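Local coordinates for protein glutathione S-transferase (Ceriporiopsis subvermispora, PDB 6J3E) that probably catalyses the attack of glutathione's thiol on electrophilic or ether-linked substrates, as a fungal serine-type glutathione S-transferase, at residues K18-N23 with N136-P141; V124-P129 with E176-G181; F146-R151 with K159-A164. All coordinates share one frame; numbering follows the deposited sequence.

Contact 1: residues K18-N23 with N136-P141; sequences KAWSPN and NAQLNP. With EDO (1,2-ethanediol), chain D.
Trp20 meets both Gln138 and Leu139, the two residues of 136-141 that reach segment 18-23. The polar side of the contact is an amide set at a tilt over an aromatic face. Gln138 NE2 stands 3.7 Å above the plane of the Trp20 ring, displaced toward its rim, and its closest ring atom is Trp20 CD2 at 3.8 Å. Amide and ring planes are 62° apart, so the amide does not stack flat on the indole. Gln138 OE1 ends 3.8 Å from Trp20 CG. With chi1 at 57° and chi2 at 90°, the Gln138 chain is bent, which brings its amide to the indole. Both ends of that amide have bonds elsewhere: NE2 donates to Thr135 O and OE1 accepts from Ala14 N, which fixes its rotation over the ring. On the opposite face of the Trp20 ring lies Ser21 CB.

The apolar side is a methyl contact: Leu139 CD2 approaches Trp20 CZ2 to 3.9 Å, oblique to the ring, the two side chains running roughly at right angles. Trp217 and Val221 of helix 206-222 also pack on Trp20.

Backbone and capping bonds shape both ends. Leu139 N bonds to Asn136 O at 3.1 Å, closing a type I beta turn at the end of helix 109-136, and Ser21 N-caps helix 22-34 through a bond from Thr24 N to its OG. In the first turn of that helix, Asn23 ND2 donates to O2 of a 1,2-ethanediol at 3.2 Å, a molecule also held by Ser86 and Lys26. Asn23, Ser86 and Lys26 all bind glutathione in this protein, though none is bound here. Trp20 against Gln138 and Leu139 is an interdomain contact of the glutathione S-transferase fold, where the thioredoxin-like domain meets the helical domain near the glutathione site.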
loop_
_atom_site.group_PDB
_atom_site.type_symbol
_atom_site.label_atom_id
_atom_site.label_comp_id
_atom_site.label_asym_id
_atom_site.label_seq_id
_atom_site.Cartn_x
_atom_site.Cartn_y
_atom_site.Cartn_z
ATOM N N LYS A 18 0.687 -30.977 6.225
ATOM C CA LYS A 18 0.483 -30.257 7.478
ATOM C C LYS A 18 0.897 -28.790 7.392
ATOM O O LYS A 18 0.898 -28.092 8.415
ATOM C CB LYS A 18 1.148 -30.961 8.680
ATOM C CG LYS A 18 2.628 -30.789 8.863
ATOM C CD LYS A 18 3.268 -32.045 9.447
ATOM C CE LYS A 18 2.783 -32.300 10.847
ATOM N NZ LYS A 18 3.726 -33.176 11.543
ATOM N N ALA A 19 1.187 -28.288 6.189
ATOM C CA ALA A 19 1.584 -26.897 5.981
ATOM C C ALA A 19 0.390 -26.100 5.470
ATOM O O ALA A 19 -0.120 -26.371 4.378
ATOM C CB ALA A 19 2.746 -26.796 4.995
ATOM N N TRP A 20 -0.044 -25.112 6.248
ATOM C CA TRP A 20 -1.238 -24.340 5.914
ATOM C C TRP A 20 -1.073 -22.832 6.051
ATOM O O TRP A 20 -1.854 -22.097 5.444
ATOM C CB TRP A 20 -2.399 -24.769 6.813
ATOM C CG TRP A 20 -2.079 -24.438 8.213
ATOM C CD1 TRP A 20 -1.425 -25.229 9.113
ATOM C CD2 TRP A 20 -2.327 -23.194 8.873
ATOM N NE1 TRP A 20 -1.277 -24.560 10.302
ATOM C CE2 TRP A 20 -1.819 -23.308 10.178
ATOM C CE3 TRP A 20 -2.949 -22.001 8.491
ATOM C CZ2 TRP A 20 -1.900 -22.271 11.097
ATOM C CZ3 TRP A 20 -3.025 -20.975 9.402
ATOM C CH2 TRP A 20 -2.506 -21.115 10.688
ATOM N N SER A 21 -0.116 -22.338 6.832
ATOM C CA SER A 21 -0.129 -20.943 7.265
ATOM C C SER A 21 0.128 -19.997 6.097
ATOM O O SER A 21 0.956 -20.286 5.229
ATOM C CB SER A 21 0.919 -20.708 8.352
ATOM O OG SER A 21 1.222 -19.335 8.483
ATOM N N PRO A 22 -0.544 -18.847 6.061
ATOM C CA PRO A 22 -0.208 -17.873 5.022
ATOM C C PRO A 22 1.153 -17.247 5.251
ATOM O O PRO A 22 1.933 -17.092 4.297
ATOM C CB PRO A 22 -1.358 -16.853 5.118
ATOM C CG PRO A 22 -1.833 -16.948 6.519
ATOM C CD PRO A 22 -1.628 -18.374 6.944
ATOM N N ASN A 23 1.469 -16.901 6.502
ATOM C CA ASN A 23 2.747 -16.264 6.795
ATOM C C ASN A 23 3.910 -17.209 6.533
ATOM O O ASN A 23 4.931 -16.800 5.968
ATOM C CB ASN A 23 2.771 -15.777 8.245
ATOM C CG ASN A 23 1.595 -14.889 8.567
ATOM O OD1 ASN A 23 0.574 -15.356 9.063
ATOM N ND2 ASN A 23 1.721 -13.608 8.270
ATOM N N ASN A 136 -8.955 -22.423 12.469
ATOM C CA ASN A 136 -9.079 -22.985 13.809
ATOM C C ASN A 136 -9.570 -24.425 13.751
ATOM O O ASN A 136 -9.021 -25.304 14.425
ATOM C CB ASN A 136 -10.012 -22.134 14.656
ATOM C CG ASN A 136 -10.152 -22.673 16.062
ATOM O OD1 ASN A 136 -9.246 -22.515 16.872
ATOM N ND2 ASN A 136 -11.292 -23.308 16.363
ATOM N N ALA A 137 -10.570 -24.686 12.908
ATOM C CA ALA A 137 -11.162 -26.007 12.764
ATOM C C ALA A 137 -10.193 -27.051 12.237
ATOM O O ALA A 137 -10.549 -28.232 12.217
ATOM C CB ALA A 137 -12.373 -25.938 11.825
ATOM N N GLN A 138 -9.000 -26.672 11.783
ATOM C CA GLN A 138 -8.053 -27.670 11.304
ATOM C C GLN A 138 -6.769 -27.678 12.116
ATOM O O GLN A 138 -5.799 -28.344 11.726
ATOM C CB GLN A 138 -7.752 -27.471 9.816
ATOM C CG GLN A 138 -7.215 -26.105 9.454
ATOM C CD GLN A 138 -5.711 -26.044 9.517
ATOM O OE1 GLN A 138 -5.008 -26.781 8.806
ATOM N NE2 GLN A 138 -5.197 -25.162 10.371
ATOM N N LEU A 139 -6.750 -26.984 13.244
ATOM C CA LEU A 139 -5.586 -27.002 14.122
ATOM C C LEU A 139 -5.599 -28.226 15.033
ATOM O O LEU A 139 -6.661 -28.714 15.435
ATOM C CB LEU A 139 -5.537 -25.732 14.974
ATOM C CG LEU A 139 -5.197 -24.467 14.192
ATOM C CD1 LEU A 139 -5.312 -23.232 15.069
ATOM C CD2 LEU A 139 -3.806 -24.606 13.581
ATOM N N ASN A 140 -4.399 -28.730 15.334
ATOM C CA ASN A 140 -4.228 -29.715 16.395
ATOM C C ASN A 140 -4.816 -29.173 17.695
ATOM O O ASN A 140 -4.790 -27.966 17.941
ATOM C CB ASN A 140 -2.750 -30.048 16.612
ATOM C CG ASN A 140 -2.164 -30.853 15.485
ATOM O OD1 ASN A 140 -2.863 -31.630 14.839
ATOM N ND2 ASN A 140 -0.869 -30.671 15.234
ATOM N N PRO A 141 -5.315 -30.050 18.554
ATOM C CA PRO A 141 -6.022 -29.594 19.771
ATOM C C PRO A 141 -5.280 -28.572 20.638
ATOM O O PRO A 141 -5.912 -27.633 21.138
ATOM C CB PRO A 141 -6.251 -30.911 20.521
ATOM C CG PRO A 141 -6.327 -31.945 19.429
ATOM C CD PRO A 141 -5.393 -31.506 18.351
HETATM C C1 EDO D . 5.402 -12.950 10.158
HETATM O O1 EDO D . 4.130 -12.915 10.827
HETATM C C2 EDO D . 5.273 -12.265 8.806
HETATM O O2 EDO D . 4.845 -13.225 7.840
#

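Contact 2: residues V124-P129 with E176-G181; sequences VRALAP and EKIRAG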
loop_
_atom_site.group_PDB
_atom_site.type_symbol
_atom_site.label_atom_id
_atom_site.label_comp_id
_atom_site.label_asym_id
_atom_site.label_seq_id
_atom_site.Cartn_x
_atom_site.Cartn_y
_atom_site.Cartn_z
ATOM N N VAL A 124 -5.635 -8.805 3.952
ATOM C CA VAL A 124 -5.486 -9.643 5.137
ATOM C C VAL A 124 -6.665 -9.472 6.075
ATOM O O VAL A 124 -7.200 -10.458 6.601
ATOM C CB VAL A 124 -4.155 -9.338 5.843
ATOM C CG1 VAL A 124 -4.143 -9.931 7.253
ATOM C CG2 VAL A 124 -3.003 -9.889 5.037
ATOM N N ARG A 125 -7.104 -8.230 6.294
ATOM C CA ARG A 125 -8.234 -8.024 7.193
ATOM C C ARG A 125 -9.556 -8.440 6.563
ATOM O O ARG A 125 -10.496 -8.764 7.294
ATOM C CB ARG A 125 -8.302 -6.573 7.636
ATOM C CG ARG A 125 -6.945 -5.972 7.850
ATOM C CD ARG A 125 -6.996 -4.485 7.604
ATOM N NE ARG A 125 -7.878 -3.818 8.557
ATOM C CZ ARG A 125 -8.297 -2.568 8.417
ATOM N NH1 ARG A 125 -9.103 -2.019 9.322
ATOM N NH2 ARG A 125 -7.924 -1.864 7.350
ATOM N N ALA A 126 -9.648 -8.444 5.230
ATOM C CA ALA A 126 -10.853 -8.948 4.575
ATOM C C ALA A 126 -10.965 -10.460 4.721
ATOM O O ALA A 126 -12.064 -10.988 4.900
ATOM C CB ALA A 126 -10.860 -8.548 3.098
ATOM N N LEU A 127 -9.833 -11.171 4.672
ATOM C CA LEU A 127 -9.885 -12.620 4.812
ATOM C C LEU A 127 -10.301 -13.044 6.211
ATOM O O LEU A 127 -11.043 -14.023 6.358
ATOM C CB LEU A 127 -8.540 -13.242 4.471
ATOM C CG LEU A 127 -8.098 -13.036 3.036
ATOM C CD1 LEU A 127 -6.752 -13.707 2.813
ATOM C CD2 LEU A 127 -9.100 -13.648 2.135
ATOM N N ALA A 128 -9.873 -12.302 7.235
ATOM C CA ALA A 128 -9.911 -12.783 8.619
ATOM C C ALA A 128 -11.262 -13.350 9.051
ATOM O O ALA A 128 -11.281 -14.462 9.608
ATOM C CB ALA A 128 -9.451 -11.649 9.547
ATOM N N PRO A 129 -12.406 -12.688 8.820
ATOM C CA PRO A 129 -13.661 -13.238 9.364
ATOM C C PRO A 129 -14.031 -14.600 8.806
ATOM O O PRO A 129 -14.703 -15.372 9.504
ATOM C CB PRO A 129 -14.708 -12.168 9.012
ATOM C CG PRO A 129 -14.103 -11.311 8.054
ATOM C CD PRO A 129 -12.624 -11.359 8.232
ATOM N N GLU A 176 -17.657 -10.235 -0.410
ATOM C CA GLU A 176 -17.670 -9.068 -1.269
ATOM C C GLU A 176 -16.452 -8.205 -1.003
ATOM O O GLU A 176 -15.786 -7.738 -1.936
ATOM C CB GLU A 176 -18.978 -8.299 -1.042
ATOM C CG GLU A 176 -18.939 -6.858 -1.447
ATOM C CD GLU A 176 -20.289 -6.170 -1.191
ATOM O OE1 GLU A 176 -20.706 -6.051 -0.022
ATOM O OE2 GLU A 176 -20.943 -5.752 -2.167
ATOM N N LYS A 177 -16.118 -8.034 0.274
ATOM C CA LYS A 177 -14.940 -7.271 0.643
ATOM C C LYS A 177 -13.666 -7.983 0.217
ATOM O O LYS A 177 -12.690 -7.334 -0.191
ATOM C CB LYS A 177 -14.961 -7.007 2.143
ATOM C CG LYS A 177 -14.253 -5.729 2.539
ATOM C CD LYS A 177 -14.558 -5.306 3.997
ATOM C CE LYS A 177 -13.568 -4.239 4.516
ATOM N NZ LYS A 177 -12.361 -4.868 5.145
ATOM N N ILE A 178 -13.662 -9.313 0.270
ATOM C CA ILE A 178 -12.478 -10.044 -0.161
ATOM C C ILE A 178 -12.294 -9.917 -1.660
ATOM O O ILE A 178 -11.174 -9.718 -2.146
ATOM C CB ILE A 178 -12.556 -11.522 0.258
ATOM C CG1 ILE A 178 -12.522 -11.660 1.783
ATOM C CG2 ILE A 178 -11.419 -12.330 -0.398
ATOM C CD1 ILE A 178 -13.055 -13.013 2.270
ATOM N N ARG A 179 -13.380 -10.052 -2.420
ATOM C CA ARG A 179 -13.271 -9.961 -3.871
ATOM C C ARG A 179 -12.814 -8.576 -4.291
ATOM O O ARG A 179 -11.945 -8.439 -5.157
ATOM C CB ARG A 179 -14.602 -10.311 -4.546
ATOM C CG ARG A 179 -14.409 -10.701 -6.015
ATOM C CD ARG A 179 -15.667 -10.569 -6.863
ATOM N NE ARG A 179 -16.359 -11.848 -7.012
ATOM C CZ ARG A 179 -16.418 -12.555 -8.138
ATOM N NH1 ARG A 179 -15.834 -12.104 -9.243
ATOM N NH2 ARG A 179 -17.080 -13.713 -8.156
ATOM N N ALA A 180 -13.360 -7.533 -3.668
ATOM C CA ALA A 180 -12.925 -6.184 -4.005
ATOM C C ALA A 180 -11.445 -5.979 -3.665
ATOM O O ALA A 180 -10.709 -5.310 -4.418
ATOM C CB ALA A 180 -13.822 -5.166 -3.299
ATOM N N GLY A 181 -10.979 -6.594 -2.576
ATOM C CA GLY A 181 -9.565 -6.519 -2.248
ATOM C C GLY A 181 -8.686 -7.076 -3.351
ATOM O O GLY A 181 -7.731 -6.434 -3.791
#
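Helix segments 124-129 and 176-181 run roughly antiparallel, their axes 8.6 Å apart at closest approach and 152° between their directions, with the CA atoms of Ala126 and Ile178 nearest, 5.1 Å apart. So close an approach is possible because Ala126 is small. It points its CB toward the other helix, where it packs 3.8 Å from Ile178 CG1 and 4.0 Å from Lys177 O; Gly181, one turn on from Lys177, adds no side chain on the facing side.

Ile178 spreads its branches over two partners. CG1, beside the backbone N (chi1 -66°), packs on Ala126 O at 3.2 Å, with CD1 also near that oxygen, while CG2, anti to the N, meets Leu127 CD2 at 3.7 Å. The Leu127 and Ile178 side chains cross at about a right angle, and CD1 of Ile178 is 4.0 Å from the same Leu127 methyl. This is helix-to-helix packing within the all-helical C-terminal domain of the glutathione S-transferase fold, joining helix 109-136 to helix 169-189. Leu127 also touches Trp214 and Trp217 of helix 206-222, and Ile178 reaches Ile130 farther along helix 109-136.

Toward solvent the chemistry changes. The aliphatic part of Lys177 lies alongside Ala126, its CG 4.4 Å from Ala126 CB, at the margin of the apolar patch. Arg125 sends its guanidinium to a salt bridge with Glu121, one turn back on its own helix.

Contact 3: residues F146-R151 with K159-A164; sequences FFRRTR and KLEDWA. With EDO (1,2-ethanediol), chain F; EDO (1,2-ethanediol), chain G.
Glu161 OE1 takes the shortest bond of the contact, 2.7 Å from Arg148 NH2 and nearly straight at 169°; a second, weak bond reaches it from Arg148 NH1. Glu161 OE2 accepts from Arg148 NH1 at 3.2 Å, so two nitrogens grip the carboxylate end-on. Both oxygens use their syn lone pairs, and the guanidinium and carboxylate planes lie only 19° apart. Arg148 reaches across because CG leaves anti to the backbone N (chi1 178°) and the chain bends at chi3. Its charge is shared: NE bridges to Glu144 and NH1 also to Glu152, which would probably stabilise the cation. Leu160 CD1 rests over one guanidinium face, 4.3 Å above its plane. A leucine in place of Arg148 would probably leave the Glu161 carboxylate without its two-pronged partner and Glu144 and Glu152 without their shared cation.

Within the helical C-terminal domain of the glutathione S-transferase fold, these bonds tie helix 141-153 to the connection leading to helix 169-189. Trp163 completes the join: the indole edge turns CZ2 to Arg151 O, 3.6 Å away and in the ring plane, while NE1 bonds to Val158 O. Over one face of this ring sits Leu160 CD2.

Arg151, a glutathione-binding residue, turns its guanidinium elsewhere. Its CD lies over the centre of the Phe147 ring, and NH1 donates in plane to Thr150 OG1 at 3.1 Å. That hydroxyl in turn donates to Phe146 O, on the face opposite to Thr150 N. This chain of bonds probably limits the turning of the guanidinium, whose NH2 bonds weakly to a 1,2-ethanediol.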
loop_
_atom_site.group_PDB
_atom_site.type_symbol
_atom_site.label_atom_id
_atom_site.label_comp_id
_atom_site.label_asym_id
_atom_site.label_seq_id
_atom_site.Cartn_x
_atom_site.Cartn_y
_atom_site.Cartn_z
ATOM N N PHE A 146 -5.494 -22.665 22.130
ATOM C CA PHE A 146 -4.821 -21.372 22.135
ATOM C C PHE A 146 -5.409 -20.427 21.086
ATOM O O PHE A 146 -5.651 -19.244 21.360
ATOM C CB PHE A 146 -3.327 -21.587 21.890
ATOM C CG PHE A 146 -2.517 -20.320 21.907
ATOM C CD1 PHE A 146 -2.425 -19.522 20.777
ATOM C CD2 PHE A 146 -1.822 -19.940 23.055
ATOM C CE1 PHE A 146 -1.666 -18.359 20.789
ATOM C CE2 PHE A 146 -1.063 -18.777 23.077
ATOM C CZ PHE A 146 -0.974 -17.988 21.933
ATOM N N PHE A 147 -5.603 -20.919 19.866
ATOM C CA PHE A 147 -6.046 -20.048 18.779
ATOM C C PHE A 147 -7.461 -19.539 19.025
ATOM O O PHE A 147 -7.738 -18.336 18.907
ATOM C CB PHE A 147 -5.972 -20.806 17.456
ATOM C CG PHE A 147 -6.134 -19.939 16.254
ATOM C CD1 PHE A 147 -5.033 -19.379 15.646
ATOM C CD2 PHE A 147 -7.400 -19.688 15.717
ATOM C CE1 PHE A 147 -5.180 -18.564 14.524
ATOM C CE2 PHE A 147 -7.546 -18.885 14.599
ATOM C CZ PHE A 147 -6.427 -18.325 14.004
ATOM N N ARG A 148 -8.370 -20.444 19.377
ATOM C CA ARG A 148 -9.749 -20.037 19.602
ATOM C C ARG A 148 -9.845 -19.008 20.729
ATOM O O ARG A 148 -10.528 -17.982 20.583
ATOM C CB ARG A 148 -10.600 -21.270 19.893
ATOM C CG ARG A 148 -12.030 -20.928 20.191
ATOM C CD ARG A 148 -12.832 -22.136 20.624
ATOM N NE ARG A 148 -13.182 -23.019 19.517
ATOM C CZ ARG A 148 -14.207 -22.791 18.693
ATOM N NH1 ARG A 148 -14.965 -21.696 18.837
ATOM N NH2 ARG A 148 -14.479 -23.654 17.722
ATOM N N ARG A 149 -9.131 -19.242 21.841
ATOM C CA ARG A 149 -9.253 -18.378 23.016
ATOM C C ARG A 149 -8.774 -16.969 22.713
ATOM O O ARG A 149 -9.469 -15.986 22.997
ATOM C CB ARG A 149 -8.452 -18.956 24.190
ATOM C CG ARG A 149 -8.638 -18.182 25.504
ATOM C CD ARG A 149 -7.363 -18.100 26.341
ATOM N NE ARG A 149 -6.526 -19.294 26.206
ATOM C CZ ARG A 149 -5.208 -19.252 26.029
ATOM N NH1 ARG A 149 -4.600 -18.071 25.962
ATOM N NH2 ARG A 149 -4.502 -20.379 25.895
ATOM N N THR A 150 -7.569 -16.858 22.144
ATOM C CA THR A 150 -6.986 -15.549 21.873
ATOM C C THR A 150 -7.750 -14.811 20.775
ATOM O O THR A 150 -8.005 -13.606 20.897
ATOM C CB THR A 150 -5.504 -15.699 21.501
ATOM O OG1 THR A 150 -5.360 -16.537 20.347
ATOM C CG2 THR A 150 -4.725 -16.314 22.641
ATOM N N ARG A 151 -8.125 -15.514 19.698
ATOM C CA ARG A 151 -8.800 -14.849 18.587
ATOM C C ARG A 151 -10.198 -14.401 18.979
ATOM O O ARG A 151 -10.616 -13.291 18.627
ATOM C CB ARG A 151 -8.844 -15.763 17.362
ATOM C CG ARG A 151 -7.604 -15.620 16.418
ATOM C CD ARG A 151 -6.263 -15.887 17.126
ATOM N NE ARG A 151 -5.109 -15.681 16.249
ATOM C CZ ARG A 151 -3.835 -15.703 16.641
ATOM N NH1 ARG A 151 -3.524 -15.909 17.907
ATOM N NH2 ARG A 151 -2.869 -15.515 15.764
ATOM N N LYS A 159 -17.979 -15.719 19.337
ATOM C CA LYS A 159 -17.348 -16.993 19.035
ATOM C C LYS A 159 -17.105 -17.160 17.538
ATOM O O LYS A 159 -17.730 -16.515 16.692
ATOM C CB LYS A 159 -18.192 -18.134 19.568
ATOM C CG LYS A 159 -18.477 -17.972 21.047
ATOM C CD LYS A 159 -19.408 -19.063 21.543
ATOM C CE LYS A 159 -20.847 -18.773 21.125
ATOM N NZ LYS A 159 -21.818 -19.141 22.188
ATOM N N LEU A 160 -16.169 -18.051 17.221
ATOM C CA LEU A 160 -15.697 -18.158 15.851
ATOM C C LEU A 160 -16.836 -18.473 14.894
ATOM O O LEU A 160 -16.887 -17.937 13.776
ATOM C CB LEU A 160 -14.607 -19.220 15.757
ATOM C CG LEU A 160 -13.257 -18.838 16.351
ATOM C CD1 LEU A 160 -12.255 -19.899 16.011
ATOM C CD2 LEU A 160 -12.788 -17.498 15.813
ATOM N N GLU A 161 -17.777 -19.320 15.319
ATOM C CA GLU A 161 -18.814 -19.811 14.413
ATOM C C GLU A 161 -19.823 -18.734 14.037
ATOM O O GLU A 161 -20.549 -18.906 13.051
ATOM C CB GLU A 161 -19.513 -21.017 15.040
ATOM C CG GLU A 161 -18.624 -22.275 15.150
ATOM C CD GLU A 161 -17.523 -22.193 16.226
ATOM O OE1 GLU A 161 -16.490 -22.886 16.071
ATOM O OE2 GLU A 161 -17.687 -21.446 17.223
ATOM N N ASP A 162 -19.868 -17.624 14.775
ATOM C CA ASP A 162 -20.737 -16.489 14.476
ATOM C C ASP A 162 -20.037 -15.366 13.694
ATOM O O ASP A 162 -20.664 -14.343 13.407
ATOM C CB ASP A 162 -21.319 -15.925 15.786
ATOM C CG ASP A 162 -22.081 -16.971 16.601
ATOM O OD1 ASP A 162 -22.834 -17.769 16.009
ATOM O OD2 ASP A 162 -21.925 -16.996 17.844
ATOM N N TRP A 163 -18.754 -15.519 13.364
ATOM C CA TRP A 163 -18.029 -14.440 12.696
ATOM C C TRP A 163 -18.590 -14.182 11.299
ATOM O O TRP A 163 -18.941 -13.048 10.954
ATOM C CB TRP A 163 -16.546 -14.782 12.608
ATOM C CG TRP A 163 -15.776 -14.561 13.859
ATOM C CD1 TRP A 163 -16.268 -14.493 15.139
ATOM C CD2 TRP A 163 -14.360 -14.361 13.962
ATOM N NE1 TRP A 163 -15.236 -14.277 16.033
ATOM C CE2 TRP A 163 -14.058 -14.191 15.337
ATOM C CE3 TRP A 163 -13.319 -14.322 13.030
ATOM C CZ2 TRP A 163 -12.759 -13.974 15.795
ATOM C CZ3 TRP A 163 -12.029 -14.113 13.486
ATOM C CH2 TRP A 163 -11.758 -13.945 14.855
ATOM N N ALA A 164 -18.670 -15.235 10.484
ATOM C CA ALA A 164 -19.221 -15.161 9.133
ATOM C C ALA A 164 -19.815 -16.521 8.784
ATOM O O ALA A 164 -19.301 -17.244 7.925
ATOM C CB ALA A 164 -18.140 -14.754 8.133
HETATM C C1 EDO F . -17.033 -18.756 10.115
HETATM O O1 EDO F . -17.979 -18.104 10.981
HETATM C C2 EDO F . -17.608 -20.076 9.586
HETATM O O2 EDO F . -17.850 -20.984 10.664
HETATM C C1 EDO G . -2.895 -16.223 11.833
HETATM O O1 EDO G . -1.853 -16.457 12.816
HETATM C C2 EDO G . -2.325 -15.885 10.457
HETATM O O2 EDO G . -3.435 -15.560 9.618
#

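In the fold
Contacts 1 and 2 are buried, whereas contact 3 lies at the surface and carries the salt bridge of the set. Contact 1 is the interdomain one, an indole met by an amide and a methyl; contact 2 is mainly apolar packing between two helices; contact 3 ties a helix to the loop after it. The elements are shared: helix 109-136 supplies contact 2 and leads into the turn of contact 1, while helix 141-153, which follows that turn, carries contact 3. Asn136 and Leu139 of contact 1 pack on Phe147, and Pro129 O of contact 2 touches Trp163. Contact 3 is nested within the loop that contact 2 closes. Contacts 1 and 3 each include a glutathione-binding residue.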